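Local coordinates for putative amidohydrolase (Unidentified, PDB 3MKV), which acts as a prolidase of the amidohydrolase superfamily, a zinc-dependent hydrolase that splits dipeptides ending in proline, at the interface of chains A and B and the interface of chains A and C. Coordinates in Å, arbitrary orientation; residue numbers count along the deposited sequence, not the author numbering. Chains: chain A/B/C, Putative amidohydrolase.

Contact 1: the interface of chains A and B. Residues chain A 81-83, 163; chain B 149-151.
B:Asp150 brings its carboxylate to A:Arg163 and A:Asn83 at the start of helix 83-99, where its two oxygens find different donors. In this contact between two copies of an amidohydrolase-superfamily prolidase in the deposited assembly, B:Asp150 both salt-bridges A:Arg163 and caps the N-terminus of helix 83-99. OD1 is gripped end-on by the guanidinium of A:Arg163: NH1 lies 2.9 Å from OD1 of B:Asp150, and NH2 of A:Arg163 bonds the same oxygen on its syn lone pair. Both bonds run in the guanidinium plane, while the carboxylate stands almost perpendicular to it, 88° apart. The other oxygen, OD2, takes the backbone N-H of A:Asn83 at 2.9 Å, a nearly straight bond that arrives from above the carboxylate plane. Since that N-H belongs to the first turn of the helix, the acid sits where the helix dipole would be expected to favour negative charge. CG of B:Asp150 packs 3.6 Å from CA of A:Pro82, the residue just ahead of the helix.

Against one face of the A:Arg163 guanidinium lies the ring edge of B:Tyr151, with CE2 3.7 Å from CZ of the arginine and the two planes inclined by 43°. The amide OD1 of A:Asn83 sits over the opposite face, at 3.9 Å from the plane. Bends at chi2 and chi3 fold the arginine back towards the loop before the helix, where NH2 makes a short, strongly bent bond to the carbonyl oxygen of A:Leu81.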
loop_
_atom_site.group_PDB
_atom_site.type_symbol
_atom_site.label_atom_id
_atom_site.label_comp_id
_atom_site.label_asym_id
_atom_site.label_seq_id
_atom_site.Cartn_x
_atom_site.Cartn_y
_atom_site.Cartn_z
ATOM N N LEU A 81 -14.677 -9.348 -19.668
ATOM C CA LEU A 81 -16.087 -9.058 -19.895
ATOM C C LEU A 81 -16.832 -8.743 -18.593
ATOM O O LEU A 81 -16.520 -9.289 -17.528
ATOM C CB LEU A 81 -16.751 -10.241 -20.586
ATOM C CG LEU A 81 -16.254 -10.510 -22.004
ATOM C CD1 LEU A 81 -17.042 -11.647 -22.609
ATOM C CD2 LEU A 81 -16.394 -9.238 -22.847
ATOM N N PRO A 82 -17.823 -7.853 -18.679
ATOM C CA PRO A 82 -18.660 -7.478 -17.561
ATOM C C PRO A 82 -19.315 -8.686 -16.907
ATOM O O PRO A 82 -19.745 -9.610 -17.594
ATOM C CB PRO A 82 -19.732 -6.606 -18.221
ATOM C CG PRO A 82 -19.027 -6.012 -19.395
ATOM C CD PRO A 82 -18.192 -7.134 -19.908
ATOM N N ASN A 83 -19.401 -8.654 -15.581
ATOM C CA ASN A 83 -19.982 -9.733 -14.806
ATOM C C ASN A 83 -21.439 -10.009 -15.189
ATOM O O ASN A 83 -21.907 -11.142 -15.127
ATOM C CB ASN A 83 -19.857 -9.409 -13.318
ATOM C CG ASN A 83 -18.416 -9.507 -12.812
ATOM O OD1 ASN A 83 -17.649 -10.391 -13.218
ATOM N ND2 ASN A 83 -18.050 -8.609 -11.899
ATOM N N ARG A 163 -13.910 -12.078 -10.668
ATOM C CA ARG A 163 -14.594 -11.804 -11.921
ATOM C C ARG A 163 -15.394 -13.043 -12.250
ATOM O O ARG A 163 -14.912 -14.158 -12.081
ATOM C CB ARG A 163 -13.597 -11.555 -13.054
ATOM C CG ARG A 163 -12.546 -10.484 -12.790
ATOM C CD ARG A 163 -13.045 -9.093 -13.068
ATOM N NE ARG A 163 -13.804 -9.015 -14.303
ATOM C CZ ARG A 163 -14.742 -8.106 -14.539
ATOM N NH1 ARG A 163 -15.028 -7.198 -13.619
ATOM N NH2 ARG A 163 -15.394 -8.109 -15.690
ATOM N N SER B 149 -15.251 -1.689 -19.657
ATOM C CA SER B 149 -15.864 -2.820 -18.981
ATOM C C SER B 149 -16.520 -2.318 -17.699
ATOM O O SER B 149 -16.804 -1.123 -17.582
ATOM C CB SER B 149 -14.829 -3.894 -18.676
ATOM O OG SER B 149 -15.479 -5.097 -18.303
ATOM N N ASP B 150 -16.754 -3.211 -16.741
ATOM C CA ASP B 150 -17.403 -2.816 -15.485
ATOM C C ASP B 150 -16.396 -2.628 -14.368
ATOM O O ASP B 150 -16.696 -2.867 -13.200
ATOM C CB ASP B 150 -18.478 -3.822 -15.059
ATOM C CG ASP B 150 -17.928 -5.228 -14.883
ATOM O OD1 ASP B 150 -16.743 -5.459 -15.200
ATOM O OD2 ASP B 150 -18.691 -6.105 -14.440
ATOM N N TYR B 151 -15.203 -2.193 -14.743
ATOM C CA TYR B 151 -14.142 -1.902 -13.791
ATOM C C TYR B 151 -13.081 -1.080 -14.502
ATOM O O TYR B 151 -12.960 -1.126 -15.729
ATOM C CB TYR B 151 -13.523 -3.196 -13.244
ATOM C CG TYR B 151 -12.787 -4.009 -14.283
ATOM C CD1 TYR B 151 -11.403 -4.053 -14.314
ATOM C CD2 TYR B 151 -13.481 -4.735 -15.238
ATOM C CE1 TYR B 151 -10.728 -4.796 -15.283
ATOM C CE2 TYR B 151 -12.820 -5.483 -16.200
ATOM C CZ TYR B 151 -11.447 -5.509 -16.220
ATOM O OH TYR B 151 -10.802 -6.260 -17.182
#

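Contact 2: the interface of chains A and C. Residues chain A 83, 160-162; chain C 83, 158, 161, 163.
A disulfide joins the two chains here: SG of A:Cys161 is bonded to SG of C:Cys158 at 2.0 Å. Both cysteines belong to the same CGCC stretch, but the bond pairs its last cysteine in one copy with its first in the other. Whether it forms in the cell the structure alone does not show. In C:Cys158 the sulfur lies anti to the carbonyl carbon (chi1 -39°), which turns it towards chain A.

Around the bridge the contacts are van der Waals ones. CB of A:Cys161 packs 3.9 Å from CB of C:Cys161, the equivalent residue of the partner. The terminal nitrogen NH1 of C:Arg163 comes to 3.4 Å from SG of A:Cys161, while its guanidinium carries the amide oxygen OD1 of C:Asn83 over one face.

Polar groups meet beside the bridge. The side-chain amides of A:Asn83 and C:Asn83 approach with their planes 24° apart, their ND2 atoms facing each other at 3.3 Å without a bond between the two amides. A water also connects the chains, lying 2.7 Å from the backbone O of A:Val162 and 3.2 Å from ND2 of C:Asn83. In the crystal the disulfide ties the A and C copies of the prolidase together covalently.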
loop_
_atom_site.group_PDB
_atom_site.type_symbol
_atom_site.label_atom_id
_atom_site.label_comp_id
_atom_site.label_asym_id
_atom_site.label_seq_id
_atom_site.Cartn_x
_atom_site.Cartn_y
_atom_site.Cartn_z
ATOM N N ASN A 83 -19.401 -8.654 -15.581
ATOM C CA ASN A 83 -19.982 -9.733 -14.806
ATOM C C ASN A 83 -21.439 -10.009 -15.189
ATOM O O ASN A 83 -21.907 -11.142 -15.127
ATOM C CB ASN A 83 -19.857 -9.409 -13.318
ATOM C CG ASN A 83 -18.416 -9.507 -12.812
ATOM O OD1 ASN A 83 -17.649 -10.391 -13.218
ATOM N ND2 ASN A 83 -18.050 -8.609 -11.899
ATOM N N CYS A 160 -9.839 -8.532 -3.640
ATOM C CA CYS A 160 -10.999 -9.145 -2.988
ATOM C C CYS A 160 -11.980 -9.764 -3.975
ATOM O O CYS A 160 -12.552 -10.824 -3.709
ATOM C CB CYS A 160 -11.762 -8.113 -2.148
ATOM S SG CYS A 160 -10.762 -7.101 -1.048
ATOM N N CYS A 161 -12.171 -9.087 -5.106
ATOM C CA CYS A 161 -13.285 -9.373 -6.012
ATOM C C CYS A 161 -13.007 -10.351 -7.151
ATOM O O CYS A 161 -12.152 -10.114 -8.008
ATOM C CB CYS A 161 -13.850 -8.069 -6.581
ATOM S SG CYS A 161 -15.481 -7.646 -5.943
ATOM N N VAL A 162 -13.767 -11.441 -7.166
ATOM C CA VAL A 162 -13.717 -12.392 -8.263
ATOM C C VAL A 162 -14.501 -11.892 -9.491
ATOM O O VAL A 162 -15.598 -11.331 -9.369
ATOM C CB VAL A 162 -14.241 -13.776 -7.825
ATOM C CG1 VAL A 162 -14.176 -13.901 -6.309
ATOM C CG2 VAL A 162 -15.655 -14.019 -8.349
ATOM N N ASN C 83 -22.601 -10.960 -7.363
ATOM C CA ASN C 83 -22.883 -10.364 -8.652
ATOM C C ASN C 83 -23.830 -11.233 -9.471
ATOM O O ASN C 83 -24.790 -10.742 -10.059
ATOM C CB ASN C 83 -21.574 -10.134 -9.404
ATOM C CG ASN C 83 -20.759 -9.017 -8.809
ATOM O OD1 ASN C 83 -21.312 -8.094 -8.208
ATOM N ND2 ASN C 83 -19.434 -9.082 -8.976
ATOM N N CYS C 158 -13.906 -3.975 -3.090
ATOM C CA CYS C 158 -13.345 -4.113 -4.431
ATOM C C CYS C 158 -13.080 -2.751 -5.075
ATOM O O CYS C 158 -13.521 -2.488 -6.195
ATOM C CB CYS C 158 -14.304 -4.924 -5.309
ATOM S SG CYS C 158 -15.123 -6.312 -4.458
ATOM N N CYS C 161 -13.137 -2.834 -8.676
ATOM C CA CYS C 161 -14.233 -3.586 -9.304
ATOM C C CYS C 161 -15.609 -3.160 -8.770
ATOM O O CYS C 161 -15.850 -3.148 -7.558
ATOM C CB CYS C 161 -14.045 -5.109 -9.146
ATOM S SG CYS C 161 -12.782 -5.906 -10.225
ATOM N N ARG C 163 -19.452 -3.499 -7.855
ATOM C CA ARG C 163 -20.469 -4.483 -7.458
ATOM C C ARG C 163 -21.772 -4.249 -8.227
ATOM O O ARG C 163 -22.292 -3.134 -8.267
ATOM C CB ARG C 163 -20.778 -4.368 -5.962
ATOM C CG ARG C 163 -19.577 -4.434 -5.045
ATOM C CD ARG C 163 -18.975 -5.815 -5.015
ATOM N NE ARG C 163 -19.922 -6.830 -4.559
ATOM C CZ ARG C 163 -19.764 -8.125 -4.800
ATOM N NH1 ARG C 163 -18.693 -8.539 -5.475
ATOM N NH2 ARG C 163 -20.668 -8.997 -4.378
HETATM O O HOH W 1 -18.176 -11.984 -8.989
#

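Contact 3: the interface of chains A and C. Residues chain A 87, 114-115, 164; chain C 83-84, 87-88.
A:Phe115, carried by helix 113-120, turns one ring face to C:Val84, on the first turn of helix 83-99. This is a hydrophobic knob-in-pocket contact between two copies of an amidohydrolase-superfamily prolidase in the deposited assembly, an interface that may or may not be the biological one. C:Val84 is the knob, with 91 Å² of its surface hidden by chain A.

In the aromatic contact CG1 of C:Val84 sits over the centre of the A:Phe115 ring, 4.0 Å above the plane. The second methyl goes to the rim, where CG2 of C:Val84 is 3.6 Å from CE2 of A:Phe115. A chi1 of 159° sets CG1 anti to the valine's backbone N and CG2 anti to its carbonyl carbon, so CG1 covers the ring face while CG2 touches the rim as well as A:Thr87 and A:Val164.

Aliphatic groups line the other sides. CG2 of A:Val164 reaches CG2 of C:Val84 at 3.9 Å, and CB of A:Pro114 lies at the same distance from CB of C:Val84. Opposite A:Pro114, and beside A:Val164, A:Thr87 brings its hydroxyl OG1 to 3.6 Å from CG2 of C:Val84. The threonine's own methyl turns elsewhere, meeting CD2 of C:Leu88 at 3.8 Å and, near the twofold axis, CG2 of C:Thr87.

Within chain C the hydroxyl OG1 of C:Thr87 donates to the backbone O of C:Asn83, 2.8 Å away and one helical turn earlier, which leaves the C:Thr87 methyl directed at chain A.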
loop_
_atom_site.group_PDB
_atom_site.type_symbol
_atom_site.label_atom_id
_atom_site.label_comp_id
_atom_site.label_asym_id
_atom_site.label_seq_id
_atom_site.Cartn_x
_atom_site.Cartn_y
_atom_site.Cartn_z
ATOM N N THR A 87 -22.772 -13.580 -16.883
ATOM C CA THR A 87 -23.808 -14.276 -16.143
ATOM C C THR A 87 -24.992 -14.587 -17.049
ATOM O O THR A 87 -25.464 -15.713 -17.102
ATOM C CB THR A 87 -24.325 -13.413 -14.957
ATOM O OG1 THR A 87 -23.280 -13.202 -14.000
ATOM C CG2 THR A 87 -25.484 -14.083 -14.279
ATOM N N PRO A 114 -22.790 -19.108 -6.119
ATOM C CA PRO A 114 -23.927 -18.290 -6.558
ATOM C C PRO A 114 -24.701 -18.919 -7.717
ATOM O O PRO A 114 -25.936 -18.884 -7.720
ATOM C CB PRO A 114 -23.267 -16.978 -6.986
ATOM C CG PRO A 114 -22.016 -16.913 -6.156
ATOM C CD PRO A 114 -21.533 -18.340 -6.116
ATOM N N PHE A 115 -23.989 -19.503 -8.679
ATOM C CA PHE A 115 -24.624 -20.305 -9.730
ATOM C C PHE A 115 -25.308 -21.544 -9.154
ATOM O O PHE A 115 -26.402 -21.937 -9.570
ATOM C CB PHE A 115 -23.589 -20.744 -10.767
ATOM C CG PHE A 115 -23.248 -19.683 -11.770
ATOM C CD1 PHE A 115 -24.179 -19.280 -12.711
ATOM C CD2 PHE A 115 -21.997 -19.093 -11.774
ATOM C CE1 PHE A 115 -23.870 -18.306 -13.640
ATOM C CE2 PHE A 115 -21.681 -18.127 -12.696
ATOM C CZ PHE A 115 -22.621 -17.731 -13.636
ATOM N N VAL A 164 -16.614 -12.853 -12.731
ATOM C CA VAL A 164 -17.490 -13.972 -13.029
ATOM C C VAL A 164 -16.976 -14.798 -14.204
ATOM O O VAL A 164 -17.242 -15.996 -14.297
ATOM C CB VAL A 164 -18.907 -13.474 -13.327
ATOM C CG1 VAL A 164 -19.753 -14.580 -13.928
ATOM C CG2 VAL A 164 -19.538 -12.908 -12.052
ATOM N N ASN C 83 -22.601 -10.960 -7.363
ATOM C CA ASN C 83 -22.883 -10.364 -8.652
ATOM C C ASN C 83 -23.830 -11.233 -9.471
ATOM O O ASN C 83 -24.790 -10.742 -10.059
ATOM C CB ASN C 83 -21.574 -10.134 -9.404
ATOM C CG ASN C 83 -20.759 -9.017 -8.809
ATOM O OD1 ASN C 83 -21.312 -8.094 -8.208
ATOM N ND2 ASN C 83 -19.434 -9.082 -8.976
ATOM N N VAL C 84 -23.566 -12.529 -9.502
ATOM C CA VAL C 84 -24.380 -13.436 -10.311
ATOM C C VAL C 84 -25.848 -13.373 -9.898
ATOM O O VAL C 84 -26.754 -13.317 -10.734
ATOM C CB VAL C 84 -23.865 -14.892 -10.198
ATOM C CG1 VAL C 84 -24.955 -15.889 -10.591
ATOM C CG2 VAL C 84 -22.592 -15.069 -11.026
ATOM N N THR C 87 -27.773 -10.067 -10.640
ATOM C CA THR C 87 -28.071 -9.968 -12.056
ATOM C C THR C 87 -29.313 -10.768 -12.432
ATOM O O THR C 87 -30.176 -10.278 -13.153
ATOM C CB THR C 87 -26.901 -10.519 -12.894
ATOM O OG1 THR C 87 -25.708 -9.803 -12.585
ATOM C CG2 THR C 87 -27.182 -10.408 -14.390
ATOM N N LEU C 88 -29.392 -12.008 -11.959
ATOM C CA LEU C 88 -30.463 -12.897 -12.372
ATOM C C LEU C 88 -31.822 -12.480 -11.805
ATOM O O LEU C 88 -32.865 -12.744 -12.417
ATOM C CB LEU C 88 -30.131 -14.342 -11.986
ATOM C CG LEU C 88 -28.926 -14.956 -12.707
ATOM C CD1 LEU C 88 -28.529 -16.288 -12.087
ATOM C CD2 LEU C 88 -29.167 -15.095 -14.213
#

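Contact 4: the interface of chains A and C. Residues chain A 114, 117-118, 123; chain C 82, 84-85, 88.
Helix 113-120 of chain A lies against the start of helix 83-99 of chain C, both with regular helical backbone angles, while C:Pro82 stands in extended conformation just before its helix (psi 142°). Between these copies of an amidohydrolase-superfamily prolidase in the deposited assembly the contact is a helix-to-helix apolar interface.

At one end two prolines meet: CG of A:Pro114 packs 3.7 Å from CB of C:Pro82, the rings meeting at a slant. In the middle C:Leu85 hides 59 Å² of its surface and crosses the side chain of A:Gln117 at about a right angle. Its CD1 lies against CG, CD and NE2 of A:Gln117, with NE2 3.3 Å from that methyl. The glutamine is bent at chi2 (94°), and its amide shares in a largely carbon contact; the positions of these two side chains are less certain.

Farther along, C:Leu88 meets two residues of chain A on one side, through different atoms. Its CD1 meets the CB methyl of A:Ala118 at 3.8 Å, and its CB takes CD2 of A:Leu123 at 3.5 Å. In A:Leu123 the side chain extends anti to the backbone N (chi1 -180°), which carries its methyls from the loop beyond helix 113-120 to the partner helix; CD1 comes 3.9 Å from the backbone O of C:Leu88.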
loop_
_atom_site.group_PDB
_atom_site.type_symbol
_atom_site.label_atom_id
_atom_site.label_comp_id
_atom_site.label_asym_id
_atom_site.label_seq_id
_atom_site.Cartn_x
_atom_site.Cartn_y
_atom_site.Cartn_z
ATOM N N PRO A 114 -22.790 -19.108 -6.119
ATOM C CA PRO A 114 -23.927 -18.290 -6.558
ATOM C C PRO A 114 -24.701 -18.919 -7.717
ATOM O O PRO A 114 -25.936 -18.884 -7.720
ATOM C CB PRO A 114 -23.267 -16.978 -6.986
ATOM C CG PRO A 114 -22.016 -16.913 -6.156
ATOM C CD PRO A 114 -21.533 -18.340 -6.116
ATOM N N GLN A 117 -26.571 -21.857 -6.188
ATOM C CA GLN A 117 -27.778 -21.475 -5.463
ATOM C C GLN A 117 -28.867 -21.039 -6.442
ATOM O O GLN A 117 -30.017 -21.433 -6.300
ATOM C CB GLN A 117 -27.484 -20.400 -4.411
ATOM C CG GLN A 117 -28.000 -19.012 -4.745
ATOM C CD GLN A 117 -29.375 -18.742 -4.154
ATOM O OE1 GLN A 117 -29.679 -19.166 -3.035
ATOM N NE2 GLN A 117 -30.211 -18.025 -4.903
ATOM N N ALA A 118 -28.492 -20.256 -7.442
ATOM C CA ALA A 118 -29.413 -19.817 -8.480
ATOM C C ALA A 118 -30.235 -20.983 -9.075
ATOM O O ALA A 118 -31.461 -20.885 -9.218
ATOM C CB ALA A 118 -28.640 -19.107 -9.560
ATOM N N LEU A 123 -34.236 -20.108 -9.588
ATOM C CA LEU A 123 -34.094 -18.823 -10.257
ATOM C C LEU A 123 -33.707 -19.010 -11.729
ATOM O O LEU A 123 -34.089 -18.213 -12.587
ATOM C CB LEU A 123 -33.088 -17.938 -9.516
ATOM C CG LEU A 123 -32.794 -16.528 -10.057
ATOM C CD1 LEU A 123 -34.053 -15.641 -10.088
ATOM C CD2 LEU A 123 -31.677 -15.860 -9.247
ATOM N N PRO C 82 -23.863 -11.696 -4.118
ATOM C CA PRO C 82 -23.083 -12.060 -5.290
ATOM C C PRO C 82 -23.560 -11.347 -6.542
ATOM O O PRO C 82 -24.764 -11.149 -6.755
ATOM C CB PRO C 82 -23.325 -13.568 -5.404
ATOM C CG PRO C 82 -23.533 -14.004 -4.026
ATOM C CD PRO C 82 -24.286 -12.885 -3.354
ATOM N N VAL C 84 -23.566 -12.529 -9.502
ATOM C CA VAL C 84 -24.380 -13.436 -10.311
ATOM C C VAL C 84 -25.848 -13.373 -9.898
ATOM O O VAL C 84 -26.754 -13.317 -10.734
ATOM C CB VAL C 84 -23.865 -14.892 -10.198
ATOM C CG1 VAL C 84 -24.955 -15.889 -10.591
ATOM C CG2 VAL C 84 -22.592 -15.069 -11.026
ATOM N N LEU C 85 -26.072 -13.367 -8.593
ATOM C CA LEU C 85 -27.410 -13.438 -8.054
ATOM C C LEU C 85 -28.156 -12.139 -8.290
ATOM O O LEU C 85 -29.338 -12.139 -8.636
ATOM C CB LEU C 85 -27.333 -13.679 -6.556
ATOM C CG LEU C 85 -28.383 -14.635 -6.015
ATOM C CD1 LEU C 85 -27.823 -16.058 -6.037
ATOM C CD2 LEU C 85 -28.835 -14.207 -4.611
ATOM N N LEU C 88 -29.392 -12.008 -11.959
ATOM C CA LEU C 88 -30.463 -12.897 -12.372
ATOM C C LEU C 88 -31.822 -12.480 -11.805
ATOM O O LEU C 88 -32.865 -12.744 -12.417
ATOM C CB LEU C 88 -30.131 -14.342 -11.986
ATOM C CG LEU C 88 -28.926 -14.956 -12.707
ATOM C CD1 LEU C 88 -28.529 -16.288 -12.087
ATOM C CD2 LEU C 88 -29.167 -15.095 -14.213
#

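Measured between the centres of their C-alpha atoms, contacts 1 and 2 lie about 8 Å apart and share A:Asn83, whose backbone N-H bonds chain B, while its side-chain amide also meets chain C. The helix start of one copy is therefore used by two neighbours in the deposited assembly of eight chains, which may or may not be the biological one. Contacts 3 and 4, about 5 Å apart, form one continuous apolar patch through A:Pro114, C:Val84 and C:Leu88, and C:Asn83 joins contact 3 to contact 2, about 11 Å away. Helix 83-99 runs through all four, which may couple the two interfaces.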